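Local coordinates for protein Bacint_00347 (Bacteroides intestinalis DSM 17393, PDB 5MUM) that probably hydrolyses rhamnosidic linkages in glycans, being a beta-propeller glycoside hydrolase of the rhamnosidase kind, at residues N228-Y233 / I255-A260; T290-P295 / R303-D308. All coordinates share one frame; numbering follows the deposited sequence. Where two conformers were deposited one is given.

Contact 1 of 2, residues N228-Y233 / I255-A260; sequences NHDLCY and IRYNNA
Tyr257 CE1 lies at the edge of the His229 imidazole, near its plane, 3.8 Å from His229 CE1. In that same plane sits Asp230 OD2, which accepts a nearly straight 2.7 Å hydrogen bond from His229 ND1. The imidazole thus uses its own edge twice, while the oxygen is approached from above its carboxylate plane, 61° out of it. Asp230 OD2 in turn stands at the edge of the phenol ring, 4.1 Å from Tyr257 CE1. The positive phi of Asp230 (71°) goes with a break in the strand's alternation, His229 and Asp230 both starting out toward the loop. Tyr257 reaches them because its CG is anti to the backbone N (chi1 178°). Beyond the pair, His229 NE2 bonds to Glu221 and Asp230 OD2 forms a salt bridge with Arg265. With alanine in place of His229, Tyr257 would probably lose the edge it rests on and Glu221 its imidazole mate. Farther along the strand the contact becomes apolar, with Cys232 SG resting 3.8 Å from Ala260 CB. Within the loop, the Asn259 side chain accepts from Arg256 N at 2.7 Å through OD1, and Ala260 N returns a 3.0 Å bond to Arg256 O, closing a compact turn. This places the contact within a four-stranded antiparallel blade of the beta-propeller, where the connection between strands 228-236 and 261-264 folds back against the former just before strand 261-264 begins.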
loop_
_atom_site.group_PDB
_atom_site.type_symbol
_atom_site.label_atom_id
_atom_site.label_comp_id
_atom_site.label_asym_id
_atom_site.label_seq_id
_atom_site.Cartn_x
_atom_site.Cartn_y
_atom_site.Cartn_z
ATOM N N ASN A 228 -1.822 14.882 12.448
ATOM C CA ASN A 228 -1.360 14.635 11.065
ATOM C C ASN A 228 -1.408 15.972 10.312
ATOM O O ASN A 228 -2.416 16.691 10.385
ATOM C CB ASN A 228 -2.246 13.634 10.313
ATOM C CG ASN A 228 -2.021 12.176 10.708
ATOM O OD1 ASN A 228 -1.041 11.819 11.371
ATOM N ND2 ASN A 228 -2.935 11.320 10.266
ATOM N N HIS A 229 -0.372 16.259 9.527
ATOM C CA HIS A 229 -0.397 17.399 8.630
ATOM C C HIS A 229 0.544 17.215 7.450
ATOM O O HIS A 229 1.589 16.570 7.583
ATOM C CB HIS A 229 0.010 18.685 9.345
ATOM C CG HIS A 229 1.376 18.650 9.952
ATOM N ND1 HIS A 229 2.467 19.241 9.359
ATOM C CD2 HIS A 229 1.830 18.109 11.100
ATOM C CE1 HIS A 229 3.540 19.047 10.114
ATOM N NE2 HIS A 229 3.168 18.404 11.199
ATOM N N ASP A 230 0.129 17.787 6.334
ATOM C CA ASP A 230 0.913 17.938 5.114
ATOM C C ASP A 230 1.139 16.646 4.372
ATOM O O ASP A 230 0.943 15.534 4.902
ATOM C CB ASP A 230 2.248 18.611 5.403
ATOM C CG ASP A 230 2.077 19.975 6.012
ATOM O OD1 ASP A 230 1.148 20.678 5.597
ATOM O OD2 ASP A 230 2.870 20.350 6.906
ATOM N N LEU A 231 1.526 16.812 3.110
ATOM C CA LEU A 231 1.909 15.697 2.260
ATOM C C LEU A 231 3.200 16.116 1.614
ATOM O O LEU A 231 3.272 17.192 0.977
ATOM C CB LEU A 231 0.871 15.425 1.194
ATOM C CG LEU A 231 -0.075 14.288 1.364
ATOM C CD1 LEU A 231 -1.041 14.370 0.193
ATOM C CD2 LEU A 231 0.661 12.950 1.412
ATOM N N CYS A 232 4.207 15.287 1.822
ATOM C CA CYS A 232 5.525 15.482 1.300
ATOM C C CYS A 232 5.892 14.362 0.338
ATOM O O CYS A 232 5.284 13.299 0.344
ATOM C CB CYS A 232 6.516 15.495 2.452
ATOM S SG CYS A 232 6.158 16.817 3.668
ATOM N N TYR A 233 6.935 14.614 -0.437
ATOM C CA TYR A 233 7.315 13.756 -1.528
ATOM C C TYR A 233 8.801 13.707 -1.738
ATOM O O TYR A 233 9.499 14.738 -1.624
ATOM C CB TYR A 233 6.650 14.273 -2.779
ATOM C CG TYR A 233 6.990 13.490 -4.021
ATOM C CD1 TYR A 233 6.357 12.312 -4.296
ATOM C CD2 TYR A 233 7.987 13.944 -4.908
ATOM C CE1 TYR A 233 6.674 11.585 -5.426
ATOM C CE2 TYR A 233 8.336 13.219 -6.029
ATOM C CZ TYR A 233 7.663 12.067 -6.302
ATOM O OH TYR A 233 7.977 11.390 -7.439
ATOM N N ILE A 255 15.605 13.751 5.210
ATOM C CA ILE A 255 14.577 14.710 4.835
ATOM C C ILE A 255 13.817 15.063 6.110
ATOM O O ILE A 255 13.230 14.192 6.747
ATOM C CB ILE A 255 13.592 14.146 3.817
ATOM C CG1 ILE A 255 14.346 13.607 2.583
ATOM C CG2 ILE A 255 12.582 15.227 3.435
ATOM C CD1 ILE A 255 13.508 12.905 1.554
ATOM N N ARG A 256 13.779 16.341 6.415
ATOM C CA ARG A 256 13.181 16.875 7.626
ATOM C C ARG A 256 12.050 17.785 7.270
ATOM O O ARG A 256 11.832 18.103 6.114
ATOM C CB ARG A 256 14.237 17.668 8.366
ATOM C CG ARG A 256 15.298 16.792 8.960
ATOM C CD ARG A 256 16.516 17.583 9.396
ATOM N NE ARG A 256 17.363 16.625 10.109
ATOM C CZ ARG A 256 18.684 16.577 10.092
ATOM N NH1 ARG A 256 19.415 17.462 9.403
ATOM N NH2 ARG A 256 19.278 15.626 10.803
ATOM N N TYR A 257 11.338 18.239 8.282
ATOM C CA TYR A 257 10.252 19.186 8.085
ATOM C C TYR A 257 10.683 20.395 7.216
ATOM O O TYR A 257 9.964 20.813 6.304
ATOM C CB TYR A 257 9.714 19.607 9.455
ATOM C CG TYR A 257 8.630 20.627 9.376
ATOM C CD1 TYR A 257 7.384 20.298 8.891
ATOM C CD2 TYR A 257 8.860 21.947 9.814
ATOM C CE1 TYR A 257 6.381 21.255 8.794
ATOM C CE2 TYR A 257 7.867 22.921 9.700
ATOM C CZ TYR A 257 6.636 22.564 9.197
ATOM O OH TYR A 257 5.651 23.522 9.100
ATOM N N ASN A 258 11.869 20.921 7.512
ATOM C CA ASN A 258 12.350 22.156 6.898
ATOM C C ASN A 258 12.705 21.996 5.446
ATOM O O ASN A 258 12.449 22.904 4.682
ATOM C CB ASN A 258 13.546 22.764 7.683
ATOM C CG ASN A 258 14.838 22.046 7.424
ATOM O OD1 ASN A 258 15.642 22.480 6.576
ATOM N ND2 ASN A 258 15.058 20.933 8.117
ATOM N N ASN A 259 13.248 20.846 5.038
ATOM C CA ASN A 259 13.712 20.678 3.655
ATOM C C ASN A 259 12.855 19.759 2.781
ATOM O O ASN A 259 13.106 19.664 1.576
ATOM C CB ASN A 259 15.188 20.249 3.608
ATOM C CG ASN A 259 15.431 18.853 4.161
ATOM O OD1 ASN A 259 14.766 18.448 5.079
ATOM N ND2 ASN A 259 16.372 18.102 3.567
ATOM N N ALA A 260 11.824 19.129 3.343
ATOM C CA ALA A 260 10.889 18.335 2.533
ATOM C C ALA A 260 10.220 19.142 1.423
ATOM O O ALA A 260 9.940 20.331 1.557
ATOM C CB ALA A 260 9.806 17.733 3.405
#

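Contact 2 of 2, residues T290-P295 / R303-D308; sequences TYWRDP and RIVWHD. With EDO (1,2-ethanediol), chain B.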
loop_
_atom_site.group_PDB
_atom_site.type_symbol
_atom_site.label_atom_id
_atom_site.label_comp_id
_atom_site.label_asym_id
_atom_site.label_seq_id
_atom_site.Cartn_x
_atom_site.Cartn_y
_atom_site.Cartn_z
ATOM N N THR A 290 -5.556 10.304 -0.944
ATOM C CA THR A 290 -5.808 10.386 0.467
ATOM C C THR A 290 -7.168 11.036 0.712
ATOM O O THR A 290 -7.973 11.177 -0.202
ATOM C CB THR A 290 -4.671 11.122 1.169
ATOM O OG1 THR A 290 -4.879 11.083 2.590
ATOM C CG2 THR A 290 -4.523 12.551 0.634
ATOM N N TYR A 291 -7.434 11.406 1.955
ATOM C CA TYR A 291 -8.576 12.241 2.199
ATOM C C TYR A 291 -8.290 13.194 3.329
ATOM O O TYR A 291 -7.415 12.937 4.166
ATOM C CB TYR A 291 -9.812 11.392 2.500
ATOM C CG TYR A 291 -9.742 10.474 3.686
ATOM C CD1 TYR A 291 -9.832 10.952 4.989
ATOM C CD2 TYR A 291 -9.651 9.088 3.508
ATOM C CE1 TYR A 291 -9.831 10.098 6.077
ATOM C CE2 TYR A 291 -9.651 8.219 4.592
ATOM C CZ TYR A 291 -9.743 8.746 5.883
ATOM O OH TYR A 291 -9.733 7.920 6.961
ATOM N N TRP A 292 -9.027 14.288 3.322
ATOM C CA TRP A 292 -9.032 15.242 4.418
ATOM C C TRP A 292 -10.262 16.101 4.302
ATOM O O TRP A 292 -11.006 16.012 3.321
ATOM C CB TRP A 292 -7.761 16.083 4.445
ATOM C CG TRP A 292 -7.592 17.044 3.330
ATOM C CD1 TRP A 292 -8.185 18.256 3.198
ATOM C CD2 TRP A 292 -6.756 16.875 2.191
ATOM N NE1 TRP A 292 -7.775 18.855 2.058
ATOM C CE2 TRP A 292 -6.886 18.039 1.412
ATOM C CE3 TRP A 292 -5.926 15.852 1.752
ATOM C CZ2 TRP A 292 -6.224 18.213 0.199
ATOM C CZ3 TRP A 292 -5.218 16.026 0.541
ATOM C CH2 TRP A 292 -5.379 17.201 -0.214
ATOM N N ARG A 293 -10.440 16.953 5.300
ATOM C CA ARG A 293 -11.586 17.793 5.436
ATOM C C ARG A 293 -11.184 19.274 5.238
ATOM O O ARG A 293 -10.180 19.721 5.789
ATOM C CB ARG A 293 -12.112 17.608 6.850
ATOM C CG ARG A 293 -13.524 18.025 7.044
ATOM C CD ARG A 293 -13.693 18.879 8.247
ATOM N NE ARG A 293 -12.942 18.558 9.411
ATOM C CZ ARG A 293 -11.935 19.277 9.920
ATOM N NH1 ARG A 293 -11.437 20.420 9.352
ATOM N NH2 ARG A 293 -11.418 18.836 11.036
ATOM N N ASP A 294 -11.958 20.007 4.453
ATOM C CA ASP A 294 -11.715 21.447 4.251
ATOM C C ASP A 294 -11.976 22.196 5.557
ATOM O O ASP A 294 -12.802 21.781 6.343
ATOM C CB ASP A 294 -12.670 22.070 3.228
ATOM C CG ASP A 294 -12.382 21.671 1.808
ATOM O OD1 ASP A 294 -11.336 21.092 1.497
ATOM O OD2 ASP A 294 -13.246 21.958 0.962
ATOM N N PRO A 295 -11.335 23.351 5.750
ATOM C CA PRO A 295 -11.606 24.121 6.980
ATOM C C PRO A 295 -13.078 24.486 7.230
ATOM O O PRO A 295 -13.559 24.507 8.387
ATOM C CB PRO A 295 -10.751 25.358 6.777
ATOM C CG PRO A 295 -9.602 24.851 5.982
ATOM C CD PRO A 295 -10.261 23.950 4.966
ATOM N N ARG A 303 -9.368 12.809 -1.984
ATOM C CA ARG A 303 -8.533 13.735 -2.721
ATOM C C ARG A 303 -7.526 12.998 -3.557
ATOM O O ARG A 303 -7.141 11.850 -3.253
ATOM C CB ARG A 303 -7.698 14.615 -1.791
ATOM C CG ARG A 303 -8.426 15.202 -0.626
ATOM C CD ARG A 303 -9.345 16.312 -1.042
ATOM N NE ARG A 303 -10.122 16.722 0.119
ATOM C CZ ARG A 303 -10.602 17.937 0.318
ATOM N NH1 ARG A 303 -10.351 18.927 -0.533
ATOM N NH2 ARG A 303 -11.328 18.165 1.379
ATOM N N ILE A 304 -7.036 13.706 -4.559
ATOM C CA ILE A 304 -5.937 13.229 -5.357
ATOM C C ILE A 304 -4.972 14.393 -5.440
ATOM O O ILE A 304 -5.391 15.540 -5.579
ATOM C CB ILE A 304 -6.423 12.706 -6.706
ATOM C CG1 ILE A 304 -5.302 11.958 -7.402
ATOM C CG2 ILE A 304 -6.997 13.808 -7.583
ATOM C CD1 ILE A 304 -5.781 11.351 -8.688
ATOM N N VAL A 305 -3.693 14.093 -5.244
ATOM C CA VAL A 305 -2.639 15.098 -5.223
ATOM C C VAL A 305 -1.642 14.576 -6.225
ATOM O O VAL A 305 -1.264 13.408 -6.145
ATOM C CB VAL A 305 -2.004 15.205 -3.849
ATOM C CG1 VAL A 305 -0.843 16.206 -3.856
ATOM C CG2 VAL A 305 -3.040 15.591 -2.829
ATOM N N TRP A 306 -1.249 15.384 -7.194
ATOM C CA TRP A 306 -0.366 14.854 -8.236
ATOM C C TRP A 306 0.562 15.933 -8.763
ATOM O O TRP A 306 0.292 17.123 -8.605
ATOM C CB TRP A 306 -1.146 14.178 -9.362
ATOM C CG TRP A 306 -1.829 15.124 -10.319
ATOM C CD1 TRP A 306 -1.442 15.403 -11.594
ATOM C CD2 TRP A 306 -3.033 15.894 -10.091
ATOM N NE1 TRP A 306 -2.309 16.292 -12.173
ATOM C CE2 TRP A 306 -3.292 16.615 -11.277
ATOM C CE3 TRP A 306 -3.921 16.020 -9.017
ATOM C CZ2 TRP A 306 -4.400 17.452 -11.422
ATOM C CZ3 TRP A 306 -5.022 16.853 -9.160
ATOM C CH2 TRP A 306 -5.232 17.585 -10.333
ATOM N N HIS A 307 1.667 15.482 -9.330
ATOM C CA HIS A 307 2.627 16.352 -9.942
ATOM C C HIS A 307 2.729 15.935 -11.378
ATOM O O HIS A 307 3.086 14.809 -11.674
ATOM C CB HIS A 307 3.967 16.277 -9.247
ATOM C CG HIS A 307 4.922 17.352 -9.644
ATOM N ND1 HIS A 307 5.721 17.271 -10.767
ATOM C CD2 HIS A 307 5.272 18.500 -9.022
ATOM C CE1 HIS A 307 6.486 18.348 -10.837
ATOM N NE2 HIS A 307 6.254 19.095 -9.774
ATOM N N ASP A 308 2.422 16.863 -12.259
ATOM C CA ASP A 308 2.355 16.612 -13.713
ATOM C C ASP A 308 3.635 16.909 -14.482
ATOM O O ASP A 308 3.619 16.965 -15.681
ATOM C CB ASP A 308 1.179 17.449 -14.271
ATOM C CG ASP A 308 1.439 18.948 -14.214
ATOM O OD1 ASP A 308 2.414 19.420 -13.578
ATOM O OD2 ASP A 308 0.654 19.681 -14.826
HETATM C C1 EDO B . -1.635 9.998 2.637
HETATM O O1 EDO B . -0.336 9.924 3.050
HETATM C C2 EDO B . -2.383 10.465 3.825
HETATM O O2 EDO B . -2.717 11.822 3.713
HETATM O O HOH W 1 -12.438 20.959 -1.580
#
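Arg303 lies flat on Trp292 in a cation-pi stack across a beta hairpin, strands 286-292 and 301-307, the two middle strands of a four-stranded antiparallel propeller blade. The hairpin is held beside the stack by the hydrogen-bonded pair Thr290 and Arg303, with Arg303 N 2.8 Å from Thr290 O. The guanidinium and indole planes are only 11° apart, and Arg303 CZ sits over the five-membered ring, 3.4 Å from Trp292 NE1. The aliphatic part follows the same face: Arg303 CG makes a CH-pi contact over the six-membered ring, 3.5 Å from Trp292 CE3. A bend at chi2 (-73°) lays the chain across the indole in this way. At the indole's edge, near its plane, Val305 CG2 touches Trp292 CH2 at 3.9 Å. Polar bonds then fix the rotation of the guanidinium. NH2 of Arg303 reaches Trp292 O at 2.9 Å, with weak help from NE, which also bonds to Gln301 O. The salt bridge with Asp294 is end-on, yet both nitrogens go to one oxygen: Asp294 OD1 takes Arg303 NH2 at 2.9 Å from well above the carboxylate plane, and NH1 on its syn side, both from the same face. The carboxylate is turned 60° from the guanidinium. Its other oxygen is not idle, for a water donates to Asp294 OD2 at 2.8 Å and weakly accepts from Arg303 NH1.

Contacts 1 and 2 belong to consecutive blades of the propeller, in series along the chain, with centres about 15 Å apart. Leu231, which does not touch the 255-260 loop, joins them: its CD1 lies 3.8 Å from Val305 CG2 and 4.0 Å from Thr290 CG2. Around this meeting point Val305 also touches Ala263 and Trp292 touches Cys264, both on strand 261-264, at one border of the blade that holds contact 1. A 1,2-ethanediol, probably from the crystallisation liquor, bonds to Gln204 of that blade near Thr290, and a pentaethylene glycol comes within about 4 Å of the Trp292 side chain. Such molecules often mark pockets, but they do not by themselves settle where catalysis takes place.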